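Local coordinates for conserved protein (Methanothermobacter thermautotrophicus, PDB 1T57) that is of unknown function but binds flavin mononucleotide and magnesium, and resembles the pyruvate kinase alpha/beta domain, at residues L66-S69 / E70-G74; L161-D165 / E166-A170. One frame throughout, in Å; residues are numbered along the deposited sequence.

Contact 1 (L66-S69 / E70-G74)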
loop_
_atom_site.group_PDB
_atom_site.type_symbol
_atom_site.label_atom_id
_atom_site.label_comp_id
_atom_site.label_asym_id
_atom_site.label_seq_id
_atom_site.Cartn_x
_atom_site.Cartn_y
_atom_site.Cartn_z
ATOM N N LEU A 66 -33.598 -20.016 -3.760
ATOM C CA LEU A 66 -34.897 -20.687 -3.887
ATOM C C LEU A 66 -35.212 -21.550 -2.684
ATOM O O LEU A 66 -36.222 -21.343 -2.012
ATOM C CB LEU A 66 -34.941 -21.557 -5.135
ATOM C CG LEU A 66 -35.084 -20.832 -6.470
ATOM C CD1 LEU A 66 -34.966 -21.843 -7.603
ATOM C CD2 LEU A 66 -36.413 -20.094 -6.509
ATOM N N ARG A 67 -34.334 -22.504 -2.397
ATOM C CA ARG A 67 -34.525 -23.386 -1.257
ATOM C C ARG A 67 -34.805 -22.607 0.022
ATOM O O ARG A 67 -35.855 -22.771 0.651
ATOM C CB ARG A 67 -33.289 -24.266 -1.077
ATOM C CG ARG A 67 -32.971 -25.082 -2.301
ATOM C CD ARG A 67 -34.253 -25.712 -2.845
ATOM N NE ARG A 67 -34.230 -25.789 -4.302
ATOM C CZ ARG A 67 -35.213 -25.354 -5.085
ATOM N NH1 ARG A 67 -36.304 -24.815 -4.548
ATOM N NH2 ARG A 67 -35.097 -25.443 -6.402
ATOM N N LEU A 68 -33.866 -21.744 0.390
ATOM C CA LEU A 68 -33.998 -20.955 1.601
ATOM C C LEU A 68 -35.352 -20.278 1.766
ATOM O O LEU A 68 -35.931 -20.307 2.849
ATOM C CB LEU A 68 -32.898 -19.893 1.661
ATOM C CG LEU A 68 -33.052 -18.990 2.881
ATOM C CD1 LEU A 68 -32.686 -19.765 4.112
ATOM C CD2 LEU A 68 -32.181 -17.772 2.744
ATOM N N SER A 69 -35.844 -19.651 0.702
ATOM C CA SER A 69 -37.126 -18.952 0.745
ATOM C C SER A 69 -38.298 -19.810 1.231
ATOM O O SER A 69 -39.275 -19.279 1.772
ATOM C CB SER A 69 -37.455 -18.384 -0.637
ATOM O OG SER A 69 -37.503 -19.412 -1.622
ATOM N N GLU A 70 -38.188 -21.124 1.034
ATOM C CA GLU A 70 -39.223 -22.087 1.419
ATOM C C GLU A 70 -39.198 -22.539 2.870
ATOM O O GLU A 70 -40.119 -23.217 3.318
ATOM C CB GLU A 70 -39.133 -23.329 0.537
ATOM C CG GLU A 70 -39.921 -23.223 -0.739
ATOM C CD GLU A 70 -39.094 -23.580 -1.951
ATOM O OE1 GLU A 70 -38.334 -24.578 -1.872
ATOM O OE2 GLU A 70 -39.215 -22.864 -2.976
HETATM N N MSE A 71 -38.148 -22.179 3.599
HETATM C CA MSE A 71 -38.019 -22.581 4.995
HETATM C C MSE A 71 -37.972 -21.409 5.941
HETATM O O MSE A 71 -38.100 -21.571 7.154
HETATM C CB MSE A 71 -36.754 -23.414 5.196
HETATM C CG MSE A 71 -36.924 -24.868 4.853
HETATM SE SE MSE A 71 -35.326 -25.521 4.073
HETATM C CE MSE A 71 -34.325 -25.778 5.687
ATOM N N VAL A 72 -37.781 -20.223 5.392
ATOM C CA VAL A 72 -37.686 -19.053 6.228
ATOM C C VAL A 72 -38.593 -17.972 5.673
ATOM O O VAL A 72 -38.877 -17.948 4.475
ATOM C CB VAL A 72 -36.223 -18.565 6.280
ATOM C CG1 VAL A 72 -35.319 -19.695 6.782
ATOM C CG2 VAL A 72 -35.767 -18.116 4.886
ATOM N N GLU A 73 -39.055 -17.086 6.547
ATOM C CA GLU A 73 -39.933 -16.019 6.121
ATOM C C GLU A 73 -39.362 -14.669 6.561
ATOM O O GLU A 73 -38.634 -14.588 7.559
ATOM C CB GLU A 73 -41.330 -16.236 6.707
ATOM C CG GLU A 73 -41.984 -17.552 6.276
ATOM C CD GLU A 73 -43.397 -17.716 6.816
ATOM O OE1 GLU A 73 -44.177 -16.743 6.718
ATOM O OE2 GLU A 73 -43.723 -18.815 7.326
ATOM N N GLY A 74 -39.691 -13.620 5.807
ATOM C CA GLY A 74 -39.204 -12.286 6.115
ATOM C C GLY A 74 -38.489 -11.704 4.909
ATOM O O GLY A 74 -38.772 -12.074 3.764
#

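Contact 2 (L161-D165 / E166-A170)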
loop_
_atom_site.group_PDB
_atom_site.type_symbol
_atom_site.label_atom_id
_atom_site.label_comp_id
_atom_site.label_asym_id
_atom_site.label_seq_id
_atom_site.Cartn_x
_atom_site.Cartn_y
_atom_site.Cartn_z
ATOM N N LEU A 161 -30.493 -2.830 0.918
ATOM C CA LEU A 161 -31.362 -3.986 0.912
ATOM C C LEU A 161 -31.528 -4.630 2.277
ATOM O O LEU A 161 -32.481 -5.365 2.493
ATOM C CB LEU A 161 -30.895 -4.998 -0.130
ATOM C CG LEU A 161 -31.119 -4.493 -1.556
ATOM C CD1 LEU A 161 -30.749 -5.572 -2.610
ATOM C CD2 LEU A 161 -32.588 -4.116 -1.677
ATOM N N ILE A 162 -30.583 -4.401 3.183
ATOM C CA ILE A 162 -30.713 -4.907 4.554
ATOM C C ILE A 162 -30.221 -3.816 5.513
ATOM O O ILE A 162 -29.512 -2.886 5.102
ATOM C CB ILE A 162 -29.931 -6.194 4.806
ATOM C CG1 ILE A 162 -28.433 -5.914 4.721
ATOM C CG2 ILE A 162 -30.403 -7.248 3.873
ATOM C CD1 ILE A 162 -27.564 -7.117 4.853
ATOM N N PRO A 163 -30.604 -3.901 6.796
ATOM C CA PRO A 163 -30.223 -2.931 7.838
ATOM C C PRO A 163 -28.831 -3.137 8.393
ATOM O O PRO A 163 -28.296 -4.224 8.306
ATOM C CB PRO A 163 -31.256 -3.174 8.935
ATOM C CG PRO A 163 -31.465 -4.646 8.829
ATOM C CD PRO A 163 -31.515 -4.922 7.348
ATOM N N VAL A 164 -28.276 -2.098 9.004
ATOM C CA VAL A 164 -26.955 -2.159 9.626
ATOM C C VAL A 164 -27.251 -1.804 11.072
ATOM O O VAL A 164 -26.362 -1.505 11.886
ATOM C CB VAL A 164 -26.039 -1.112 9.012
ATOM C CG1 VAL A 164 -25.981 -1.330 7.514
ATOM C CG2 VAL A 164 -26.551 0.300 9.314
ATOM N N ASP A 165 -28.554 -1.858 11.339
ATOM C CA ASP A 165 -29.192 -1.548 12.611
ATOM C C ASP A 165 -29.272 -2.779 13.496
ATOM O O ASP A 165 -28.755 -2.788 14.606
ATOM C CB ASP A 165 -30.623 -1.060 12.331
ATOM C CG ASP A 165 -31.008 0.175 13.129
ATOM O OD1 ASP A 165 -32.220 0.509 13.206
ATOM O OD2 ASP A 165 -30.093 0.818 13.670
ATOM N N GLU A 166 -29.926 -3.817 12.985
ATOM C CA GLU A 166 -30.144 -5.054 13.723
ATOM C C GLU A 166 -29.389 -6.297 13.228
ATOM O O GLU A 166 -28.519 -6.216 12.371
ATOM C CB GLU A 166 -31.645 -5.336 13.748
ATOM C CG GLU A 166 -32.290 -5.168 12.388
ATOM C CD GLU A 166 -33.810 -4.978 12.437
ATOM O OE1 GLU A 166 -34.545 -5.977 12.614
ATOM O OE2 GLU A 166 -34.272 -3.820 12.305
ATOM N N GLU A 167 -29.739 -7.449 13.790
ATOM C CA GLU A 167 -29.084 -8.686 13.437
ATOM C C GLU A 167 -29.674 -9.317 12.196
ATOM O O GLU A 167 -30.855 -9.154 11.907
ATOM C CB GLU A 167 -29.137 -9.665 14.602
ATOM C CG GLU A 167 -28.485 -9.119 15.847
ATOM C CD GLU A 167 -28.282 -10.176 16.914
ATOM O OE1 GLU A 167 -29.024 -11.185 16.924
ATOM O OE2 GLU A 167 -27.381 -9.991 17.754
ATOM N N VAL A 168 -28.823 -10.045 11.479
ATOM C CA VAL A 168 -29.170 -10.704 10.233
ATOM C C VAL A 168 -28.434 -12.042 10.153
ATOM O O VAL A 168 -27.395 -12.227 10.796
ATOM C CB VAL A 168 -28.717 -9.837 9.018
ATOM C CG1 VAL A 168 -29.125 -10.494 7.724
ATOM C CG2 VAL A 168 -29.293 -8.436 9.121
ATOM N N ILE A 169 -28.963 -12.977 9.376
ATOM C CA ILE A 169 -28.294 -14.263 9.226
ATOM C C ILE A 169 -27.677 -14.231 7.830
ATOM O O ILE A 169 -28.409 -14.051 6.863
ATOM C CB ILE A 169 -29.297 -15.446 9.319
ATOM C CG1 ILE A 169 -30.024 -15.421 10.682
ATOM C CG2 ILE A 169 -28.566 -16.763 9.098
ATOM C CD1 ILE A 169 -29.699 -16.611 11.636
ATOM N N ALA A 170 -26.351 -14.376 7.733
ATOM C CA ALA A 170 -25.642 -14.361 6.443
ATOM C C ALA A 170 -25.286 -15.785 6.026
ATOM O O ALA A 170 -24.793 -16.548 6.836
ATOM C CB ALA A 170 -24.377 -13.519 6.553
#

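Contact 1 (L66-S69 / E70-G74)
Glu70 N, Met71 N and Val72 N all turn back to carbonyls of 66-69. The first reaches Arg67 O, with 2.9 Å between Glu70 N and Arg67 O. Met71 N lies 3.0 Å from Leu68 O and makes the straighter bond, with an angle of 164° at the hydrogen. Val72 N also approaches Leu68 O, but that bond is weak. Leu68 O thus takes one good bond, from Met71 N, and one weak bond, from Val72 N.

The charged contact is a loose one. Arg67 and Glu70 run side by side and point the same way. Arg67 NH1 lies 3.4 Å from Glu70 OE1, a salt bridge whose hydrogen bond is weak. The carboxylate sits at the guanidinium edge, its plane turned 33° from that of the guanidinium. Leu66 CB lies above one face of the Arg67 guanidinium, toward its rim. Glu70 OE2 has a second, long and weak ion pair with Arg104 of helix 95-104.

Here the chain passes from helix 63-69 into the loop before strand 75-79. This is a helix-to-strand connection of an alpha/beta fold. The helix starts next to Gly62, an FMN-binding residue, and its own Glu63 binds magnesium.

The apolar contact is between Leu68 and Val72, both buried. With chi1 at 177°, Leu68 turns its CG to the carbonyl side, where Val72 CG2 meets Leu68 CG at 3.5 Å, tighter than usual for two carbons. Leu68 CD1 also touches both methyls of Val72. Beyond the pair, Leu68 packs on Leu40 of helix 36-50 and on Val57, and Val72 packs on Phe55, both of strand 54-58.

Contact 2 (L161-D165 / E166-A170)
Pro163 CG lies 3.7 Å from Glu166 CG, the closest side-chain approach between Pro163 and Glu166. The proline ring, puckered C-gamma endo, meets the aliphatic part of the glutamate at a slant. Pro163 CB is a little farther from Glu166 CG, at 4.1 Å. Glu166 CG stands between its own backbone N and carbonyl carbon (chi1 46°), and this rotamer sets it against the ring. Beyond CG the chain is extended (chi2 -161°), so the carboxylate is carried on past the methylene that does the touching.

Val168 provides the second apolar partner. Its CB points toward the preceding loop, and Val168 CG2 comes within 4.4 Å of Pro163 CG. The CG of Pro163 is thus approached by a methylene of Glu166 and a methyl of Val168.

Asp165 and Glu166 are exposed at the turn. Their carboxylates do not touch, with Asp165 OD1 4.9 Å from Glu166 OE2. Two like charges this near would probably disfavour each other somewhat. No hydrogen bond joins 161-165 to 166-170; the side chains meet through carbon atoms.

Glu167 points its CB away from 161-165, and its OE2 forms a salt bridge with Arg205 of a neighbouring subunit. Val164 packs on Gly89 of another subunit and on Ala157 of helix 144-158. The loop leads from that helix into strand 168-172 of the mixed sheet. Pro163, Glu166 and Val168 all touch Asn54 of strand 54-58. The strand 168-172 is flanked by parallel 54-58 and antiparallel 180-185: Ile169 bonds through its backbone to Asn54 and Val56, and Val168 and Ala170 to Leu184 and Leu182.

Contacts 1 and 2 occur in series along the chain. Their centres are 16 Å apart and their nearest atoms about 7 Å apart, so they do not touch. Both belong to helix-strand connections: contact 1 includes residues of helix 63-69 and runs into the loop toward strand 75-79, while contact 2 follows helix 144-158 and enters strand 168-172. Strand 54-58 lies between strands 75-79 and 168-172 in the sheet and receives side chains from both contacts. In contact 1 the side chain of Leu66 is about 8 Å from bound FMN. In contact 2, the side chain of Val168 is about 14 Å from a bound magnesium ion.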